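L-amino acid deaminase (Proteus vulgaris, PDB 5I39) is a membrane-bound flavoenzyme that probably uses its FAD to oxidise L-amino acids, deaminating them to the corresponding keto acids. Local coordinates at residues A[51-61]-A[384-394]; A[247-256]-A[357-367]. All coordinates share one frame; numbering follows the deposited sequence. Where two conformers were deposited one is given.

From the N terminus the chain runs through strand 40-43 into helix 47-58, most of which, with the residues just after it, forms half of contact 1. The partner half, 384-394 on helix 376-392, follows more than 320 residues later, so contact 1 closes a loop that takes in most of the chain. Within that loop, contact 2 joins 247-256 to 357-367 and closes a smaller one; the two nest without crossing. Both contacts pack on the six-stranded Rossmann-type sheet, from opposite faces of strands 357-360 and 367-371. Neighbouring residues show this: Ile357 turns to segment 247-256, while Ile358 meets Thr387 of contact 1. The contacts also touch directly, Leu391 CD1 lying against Gly366 O.

Contact 1 (A[51-61]-A[384-394]); sequences MTAINLVERGL and AELTADLLLGK
The Rossmann-type FAD-binding fold brings helix 47-58 against helix 376-392, with Ala384 lying on Met51 and Thr52. The short helical segments cross at -57°, their axes 8.3 Å apart at closest approach. Alanine suits the interface because its single methyl lets the backbones come together, Thr52 CA and Ala384 CA being 4.1 Å apart; Ala384 CB lies 3.4 Å from Met51 O. Thr52 sends its hydroxyl back to Leu48 O and offers CG2 to Thr387 CG2, while Leu56 CD2 packs on Ala388 CB at 3.6 Å.

Beyond this packing the polar grip belongs to Arg59, just past helix 47-58. Gly60 takes the positive phi of a Schellman motif, closed by Gly60 N to Val57 O and weakly by Leu61 N to Leu56 O. With Asn55 CG anti to the backbone N (chi1 -169°), Asn55 OD1 accepts from both Arg59 NE and NH2. Across the contact, in a salt bridge, Asp389 OD1 accepts from Arg59 NH1 at 3.0 Å and from Arg59 NH2 at 2.9 Å; this oxygen lies in the guanidinium plane, although the carboxylate is turned 57° from it. Over one face of the guanidinium, offset toward its rim, sits Ala388 CB, 3.4 Å above the plane.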
# COMPACT_ATOMS: atom_id res chain seq x y z
N MSE A 51 2.50 -7.32 -7.45
CA MSE A 51 1.24 -7.12 -8.16
C MSE A 51 1.49 -6.88 -9.64
O MSE A 51 0.74 -7.38 -10.49
CB MSE A 51 0.43 -5.98 -7.54
CG MSE A 51 -0.03 -6.30 -6.11
SE MSE A 51 -1.13 -7.90 -5.94
CE MSE A 51 -2.69 -7.17 -6.89
N THR A 52 2.55 -6.15 -9.97
CA THR A 52 2.90 -5.94 -11.37
C THR A 52 3.28 -7.26 -12.04
O THR A 52 2.84 -7.53 -13.16
CB THR A 52 4.02 -4.89 -11.53
OG1 THR A 52 3.64 -3.67 -10.88
CG2 THR A 52 4.25 -4.58 -13.00
N ALA A 53 4.07 -8.08 -11.35
CA ALA A 53 4.44 -9.40 -11.87
C ALA A 53 3.22 -10.28 -12.16
O ALA A 53 3.15 -10.91 -13.21
CB ALA A 53 5.37 -10.11 -10.89
N ILE A 54 2.26 -10.30 -11.24
CA ILE A 54 1.03 -11.05 -11.45
C ILE A 54 0.31 -10.57 -12.72
O ILE A 54 -0.14 -11.38 -13.53
CB ILE A 54 0.09 -10.92 -10.23
CG1 ILE A 54 0.67 -11.72 -9.05
CG2 ILE A 54 -1.31 -11.42 -10.55
CD1 ILE A 54 0.10 -11.32 -7.70
N ASN A 55 0.19 -9.26 -12.86
CA ASN A 55 -0.48 -8.68 -14.02
C ASN A 55 0.21 -9.08 -15.33
O ASN A 55 -0.46 -9.42 -16.31
CB ASN A 55 -0.54 -7.16 -13.86
CG ASN A 55 -1.45 -6.50 -14.88
OD1 ASN A 55 -1.05 -6.29 -16.02
ND2 ASN A 55 -2.66 -6.17 -14.47
N LEU A 56 1.53 -9.06 -15.33
CA LEU A 56 2.30 -9.44 -16.52
C LEU A 56 2.18 -10.92 -16.89
O LEU A 56 2.06 -11.25 -18.07
CB LEU A 56 3.76 -9.05 -16.33
CG LEU A 56 4.00 -7.54 -16.32
CD1 LEU A 56 5.35 -7.24 -15.69
CD2 LEU A 56 3.92 -6.95 -17.72
N VAL A 57 2.18 -11.80 -15.89
CA VAL A 57 2.01 -13.23 -16.16
C VAL A 57 0.63 -13.51 -16.77
O VAL A 57 0.50 -14.35 -17.66
CB VAL A 57 2.26 -14.09 -14.90
CG1 VAL A 57 1.81 -15.54 -15.10
CG2 VAL A 57 3.73 -14.05 -14.53
N GLU A 58 -0.40 -12.79 -16.33
CA GLU A 58 -1.72 -12.92 -16.94
C GLU A 58 -1.75 -12.55 -18.42
O GLU A 58 -2.60 -13.04 -19.16
CB GLU A 58 -2.73 -12.07 -16.19
CG GLU A 58 -3.05 -12.61 -14.81
CD GLU A 58 -3.88 -11.67 -13.97
OE1 GLU A 58 -4.01 -10.48 -14.33
OE2 GLU A 58 -4.40 -12.12 -12.93
N ARG A 59 -0.82 -11.69 -18.84
CA ARG A 59 -0.65 -11.32 -20.25
C ARG A 59 0.24 -12.28 -21.05
O ARG A 59 0.53 -12.03 -22.22
CB ARG A 59 -0.08 -9.90 -20.34
CG ARG A 59 -0.94 -8.86 -19.65
CD ARG A 59 -0.38 -7.47 -19.85
NE ARG A 59 -0.99 -6.53 -18.90
CZ ARG A 59 -1.30 -5.25 -19.13
NH1 ARG A 59 -1.11 -4.68 -20.33
NH2 ARG A 59 -1.82 -4.52 -18.15
N GLY A 60 0.66 -13.39 -20.44
CA GLY A 60 1.43 -14.43 -21.12
C GLY A 60 2.93 -14.27 -21.07
O GLY A 60 3.64 -14.97 -21.80
N LEU A 61 3.43 -13.38 -20.22
CA LEU A 61 4.87 -13.11 -20.12
C LEU A 61 5.49 -13.85 -18.95
O LEU A 61 4.88 -13.94 -17.89
CB LEU A 61 5.10 -11.61 -19.96
CG LEU A 61 4.59 -10.76 -21.13
CD1 LEU A 61 4.54 -9.29 -20.74
CD2 LEU A 61 5.44 -10.96 -22.37
N ALA A 384 -0.33 -1.65 -10.76
CA ALA A 384 0.23 -2.82 -11.44
C ALA A 384 -0.20 -2.87 -12.90
O ALA A 384 0.62 -3.05 -13.80
CB ALA A 384 -0.19 -4.09 -10.74
N GLU A 385 -1.50 -2.72 -13.14
CA GLU A 385 -2.02 -2.72 -14.50
C GLU A 385 -1.45 -1.56 -15.32
O GLU A 385 -1.03 -1.76 -16.47
CB GLU A 385 -3.54 -2.66 -14.52
CG GLU A 385 -4.11 -2.75 -15.93
CD GLU A 385 -5.62 -2.72 -16.00
OE1 GLU A 385 -6.28 -2.63 -14.95
OE2 GLU A 385 -6.15 -2.78 -17.12
N LEU A 386 -1.45 -0.36 -14.74
CA LEU A 386 -0.92 0.81 -15.44
C LEU A 386 0.56 0.64 -15.78
O LEU A 386 0.99 1.00 -16.88
CB LEU A 386 -1.14 2.08 -14.63
CG LEU A 386 -0.65 3.38 -15.29
CD1 LEU A 386 -1.28 3.62 -16.66
CD2 LEU A 386 -0.92 4.55 -14.37
N THR A 387 1.34 0.10 -14.85
CA THR A 387 2.76 -0.13 -15.07
C THR A 387 2.97 -1.07 -16.26
O THR A 387 3.80 -0.80 -17.13
CB THR A 387 3.42 -0.71 -13.81
OG1 THR A 387 3.32 0.25 -12.75
CG2 THR A 387 4.88 -1.02 -14.04
N ALA A 388 2.22 -2.16 -16.29
CA ALA A 388 2.29 -3.10 -17.40
C ALA A 388 1.84 -2.45 -18.72
O ALA A 388 2.48 -2.66 -19.75
CB ALA A 388 1.47 -4.34 -17.10
N ASP A 389 0.78 -1.65 -18.67
CA ASP A 389 0.31 -0.92 -19.86
C ASP A 389 1.42 -0.03 -20.42
O ASP A 389 1.67 -0.01 -21.62
CB ASP A 389 -0.91 -0.04 -19.55
CG ASP A 389 -2.16 -0.83 -19.21
OD1 ASP A 389 -2.24 -2.04 -19.51
OD2 ASP A 389 -3.08 -0.21 -18.64
N LEU A 390 2.07 0.72 -19.53
CA LEU A 390 3.16 1.61 -19.94
C LEU A 390 4.34 0.84 -20.50
O LEU A 390 4.91 1.23 -21.53
CB LEU A 390 3.61 2.50 -18.78
CG LEU A 390 2.59 3.54 -18.30
CD1 LEU A 390 3.13 4.24 -17.07
CD2 LEU A 390 2.27 4.56 -19.38
N LEU A 391 4.71 -0.26 -19.85
CA LEU A 391 5.81 -1.10 -20.32
C LEU A 391 5.55 -1.61 -21.74
O LEU A 391 6.45 -1.61 -22.58
CB LEU A 391 6.00 -2.29 -19.38
CG LEU A 391 7.11 -3.29 -19.73
CD1 LEU A 391 8.49 -2.64 -19.68
CD2 LEU A 391 7.04 -4.50 -18.81
N LEU A 392 4.32 -2.04 -21.98
CA LEU A 392 3.96 -2.71 -23.22
C LEU A 392 3.42 -1.78 -24.30
O LEU A 392 3.17 -2.22 -25.42
CB LEU A 392 2.97 -3.84 -22.91
CG LEU A 392 3.49 -4.89 -21.92
CD1 LEU A 392 2.39 -5.86 -21.53
CD2 LEU A 392 4.70 -5.64 -22.44
N GLY A 393 3.26 -0.50 -23.99
CA GLY A 393 2.72 0.47 -24.95
C GLY A 393 1.23 0.32 -25.24
O GLY A 393 0.77 0.75 -26.29
N LYS A 394 0.50 -0.28 -24.30
CA LYS A 394 -0.94 -0.47 -24.43
C LYS A 394 -1.66 0.83 -24.07
O LYS A 394 -1.15 1.62 -23.27
CB LYS A 394 -1.41 -1.59 -23.49
CG LYS A 394 -2.84 -2.06 -23.71
CD LYS A 394 -3.25 -3.11 -22.69
CE LYS A 394 -4.71 -3.51 -22.84
NZ LYS A 394 -5.14 -4.44 -21.77

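Contact 2 (A[247-256]-A[357-367]); sequences MQNLNVDVPT and IISEVKEYPGL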
# COMPACT_ATOMS: atom_id res chain seq x y z
N MSE A 247 17.87 4.28 -9.71
CA MSE A 247 17.82 5.10 -10.92
C MSE A 247 18.97 6.08 -11.02
O MSE A 247 19.44 6.35 -12.13
CB MSE A 247 16.48 5.82 -11.04
CG MSE A 247 15.28 4.88 -11.23
SE MSE A 247 15.46 3.57 -12.69
CE MSE A 247 15.91 4.79 -14.16
N GLN A 248 19.44 6.62 -9.89
CA GLN A 248 20.60 7.52 -9.88
C GLN A 248 21.84 6.86 -10.48
O GLN A 248 22.63 7.50 -11.17
CB GLN A 248 20.90 8.03 -8.47
CG GLN A 248 20.26 9.38 -8.17
CD GLN A 248 20.29 9.74 -6.70
OE1 GLN A 248 20.40 8.87 -5.84
NE2 GLN A 248 20.19 11.03 -6.41
N ASN A 249 22.01 5.56 -10.23
CA ASN A 249 23.13 4.81 -10.82
C ASN A 249 23.01 4.63 -12.34
O ASN A 249 23.99 4.31 -13.00
CB ASN A 249 23.30 3.45 -10.13
CG ASN A 249 23.77 3.58 -8.69
OD1 ASN A 249 24.49 4.51 -8.35
ND2 ASN A 249 23.36 2.64 -7.86
N LEU A 250 21.80 4.81 -12.87
CA LEU A 250 21.54 4.89 -14.31
C LEU A 250 21.45 6.34 -14.83
O LEU A 250 21.03 6.57 -15.97
CB LEU A 250 20.24 4.13 -14.62
CG LEU A 250 20.23 2.64 -14.27
CD1 LEU A 250 18.83 2.08 -14.45
CD2 LEU A 250 21.22 1.85 -15.11
N ASN A 251 21.88 7.30 -14.01
CA ASN A 251 21.87 8.74 -14.34
C ASN A 251 20.47 9.30 -14.64
O ASN A 251 20.31 10.14 -15.54
CB ASN A 251 22.86 9.04 -15.48
CG ASN A 251 24.27 8.58 -15.17
OD1 ASN A 251 24.76 8.76 -14.06
ND2 ASN A 251 24.94 7.98 -16.15
N VAL A 252 19.48 8.84 -13.88
CA VAL A 252 18.11 9.35 -13.96
C VAL A 252 17.68 9.79 -12.57
O VAL A 252 17.75 9.00 -11.62
CB VAL A 252 17.15 8.27 -14.50
CG1 VAL A 252 15.70 8.75 -14.49
CG2 VAL A 252 17.55 7.83 -15.90
N ASP A 253 17.22 11.03 -12.46
CA ASP A 253 16.73 11.58 -11.20
C ASP A 253 15.27 11.21 -10.97
O ASP A 253 14.42 11.46 -11.83
CB ASP A 253 16.87 13.11 -11.19
CG ASP A 253 16.41 13.71 -9.88
OD1 ASP A 253 17.10 13.50 -8.85
OD2 ASP A 253 15.36 14.38 -9.86
N VAL A 254 15.00 10.62 -9.81
CA VAL A 254 13.63 10.33 -9.38
C VAL A 254 13.41 11.18 -8.12
O VAL A 254 14.01 10.87 -7.08
CB VAL A 254 13.43 8.84 -9.06
CG1 VAL A 254 11.99 8.55 -8.65
CG2 VAL A 254 13.78 7.99 -10.28
N PRO A 255 12.61 12.27 -8.20
CA PRO A 255 12.42 13.10 -7.02
C PRO A 255 11.52 12.43 -5.98
O PRO A 255 10.29 12.35 -6.15
CB PRO A 255 11.80 14.38 -7.57
CG PRO A 255 11.06 13.94 -8.78
CD PRO A 255 11.79 12.74 -9.33
N THR A 256 12.15 11.91 -4.94
CA THR A 256 11.45 11.45 -3.75
C THR A 256 12.18 12.01 -2.55
O THR A 256 13.39 12.27 -2.61
CB THR A 256 11.36 9.91 -3.64
OG1 THR A 256 12.67 9.34 -3.57
CG2 THR A 256 10.61 9.32 -4.82
N ILE A 357 4.79 7.79 -8.67
CA ILE A 357 5.57 7.80 -9.91
C ILE A 357 5.37 6.43 -10.56
O ILE A 357 5.88 5.42 -10.08
CB ILE A 357 7.06 8.14 -9.69
CG1 ILE A 357 7.17 9.55 -9.09
CG2 ILE A 357 7.81 8.06 -11.01
CD1 ILE A 357 8.57 9.95 -8.65
N ILE A 358 4.58 6.43 -11.63
CA ILE A 358 4.24 5.24 -12.39
C ILE A 358 4.49 5.68 -13.82
O ILE A 358 3.67 6.40 -14.39
CB ILE A 358 2.77 4.81 -12.21
CG1 ILE A 358 2.44 4.61 -10.72
CG2 ILE A 358 2.50 3.53 -12.99
CD1 ILE A 358 0.95 4.68 -10.43
N SER A 359 5.63 5.31 -14.39
CA SER A 359 6.14 6.04 -15.55
C SER A 359 7.09 5.26 -16.42
O SER A 359 7.85 4.42 -15.94
CB SER A 359 6.86 7.29 -15.04
OG SER A 359 7.20 8.18 -16.10
N GLU A 360 7.08 5.59 -17.71
CA GLU A 360 8.18 5.25 -18.60
C GLU A 360 9.39 6.10 -18.24
O GLU A 360 9.29 7.13 -17.57
CB GLU A 360 7.80 5.52 -20.05
CG GLU A 360 6.65 4.69 -20.57
CD GLU A 360 6.38 4.92 -22.04
OE1 GLU A 360 7.27 4.61 -22.86
OE2 GLU A 360 5.28 5.40 -22.38
N VAL A 361 10.54 5.65 -18.71
CA VAL A 361 11.81 6.33 -18.52
C VAL A 361 12.39 6.51 -19.92
O VAL A 361 12.83 5.54 -20.54
CB VAL A 361 12.76 5.52 -17.61
CG1 VAL A 361 14.10 6.22 -17.44
CG2 VAL A 361 12.12 5.31 -16.24
N LYS A 362 12.38 7.74 -20.42
CA LYS A 362 12.81 8.02 -21.80
C LYS A 362 14.27 7.61 -22.07
O LYS A 362 14.60 7.21 -23.18
CB LYS A 362 12.56 9.49 -22.18
CG LYS A 362 13.38 10.53 -21.42
CD LYS A 362 13.05 11.96 -21.86
CE LYS A 362 11.63 12.37 -21.50
NZ LYS A 362 11.39 13.83 -21.67
N GLU A 363 15.10 7.67 -21.04
CA GLU A 363 16.51 7.28 -21.14
C GLU A 363 16.71 5.77 -21.37
O GLU A 363 17.74 5.36 -21.90
CB GLU A 363 17.27 7.72 -19.87
CG GLU A 363 17.34 9.23 -19.65
CD GLU A 363 16.13 9.83 -18.93
OE1 GLU A 363 15.10 9.14 -18.75
OE2 GLU A 363 16.22 11.01 -18.55
N TYR A 364 15.73 4.97 -20.95
CA TYR A 364 15.79 3.51 -21.04
C TYR A 364 14.49 2.92 -21.57
O TYR A 364 13.66 2.46 -20.79
CB TYR A 364 16.13 2.92 -19.67
CG TYR A 364 17.48 3.35 -19.18
CD1 TYR A 364 18.63 2.65 -19.56
CD2 TYR A 364 17.63 4.49 -18.39
CE1 TYR A 364 19.89 3.06 -19.13
CE2 TYR A 364 18.88 4.91 -17.97
CZ TYR A 364 20.01 4.19 -18.34
OH TYR A 364 21.25 4.60 -17.93
N PRO A 365 14.30 2.92 -22.91
CA PRO A 365 13.18 2.20 -23.50
C PRO A 365 13.13 0.75 -23.00
O PRO A 365 14.17 0.10 -22.91
CB PRO A 365 13.49 2.25 -25.00
CG PRO A 365 14.27 3.50 -25.17
CD PRO A 365 15.10 3.63 -23.93
N GLY A 366 11.94 0.29 -22.64
CA GLY A 366 11.75 -1.03 -22.03
C GLY A 366 11.83 -1.05 -20.51
O GLY A 366 11.66 -2.11 -19.91
N LEU A 367 12.07 0.10 -19.88
CA LEU A 367 12.11 0.21 -18.43
C LEU A 367 10.98 1.10 -17.94
O LEU A 367 10.76 2.19 -18.47
CB LEU A 367 13.46 0.77 -17.95
CG LEU A 367 13.67 0.76 -16.42
CD1 LEU A 367 15.12 0.44 -16.08
CD2 LEU A 367 13.25 2.06 -15.77
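Tyr364 OH donates to Leu250 O at 2.8 Å, a hydrogen bond that joins the turn after helix 243-248 to the turn after strand 357-360. The hydroxyl approaches at a C=O...O angle of 119°, tilted 22° from the carbonyl plane. Tyrosine suits the place because its long ring spans the distance and still ends in a donor.

Apolar contacts make up the rest. The same ring meets Leu250 CB through CE2 at 3.7 Å, and Val252 CG2 lies near the ring plane, 3.8 Å from CE2. That methyl also lies along the bent side chain of Glu363, nearest its CD; Glu363 is exposed, and its OE1 is hydrogen-bonded to Tyr406 OH. Met247, a selenomethionine here, is bent at both chi2 and chi3; this brings CE tip to tip with Val361 CG1 at 4.0 Å, while SE passes Leu367 CD2 at 4.1 Å. Farther along, Val254 meets Ile357 through CG1 and CD1, 3.7 Å apart. Ile357 CD1 also reaches Pro255, whose carbonyl O is buried and finds no partner in the model.

Backbone bonds fix the turns. Tyr364 N to Val361 O closes a type I turn, and Leu367 N to Tyr364 O a type II turn, where Gly366 supplies the positive phi. Met247 O accepts from Leu250 N and Val252 N on opposite faces of its plane; the Val252 bond, with Asn251 N to Gln248 O, closes a Schellman motif whose C-prime residue is Asn251. This helix end packs against the hairpin of strands 357-360 and 367-371, at one edge of the Rossmann-type FAD-binding sheet.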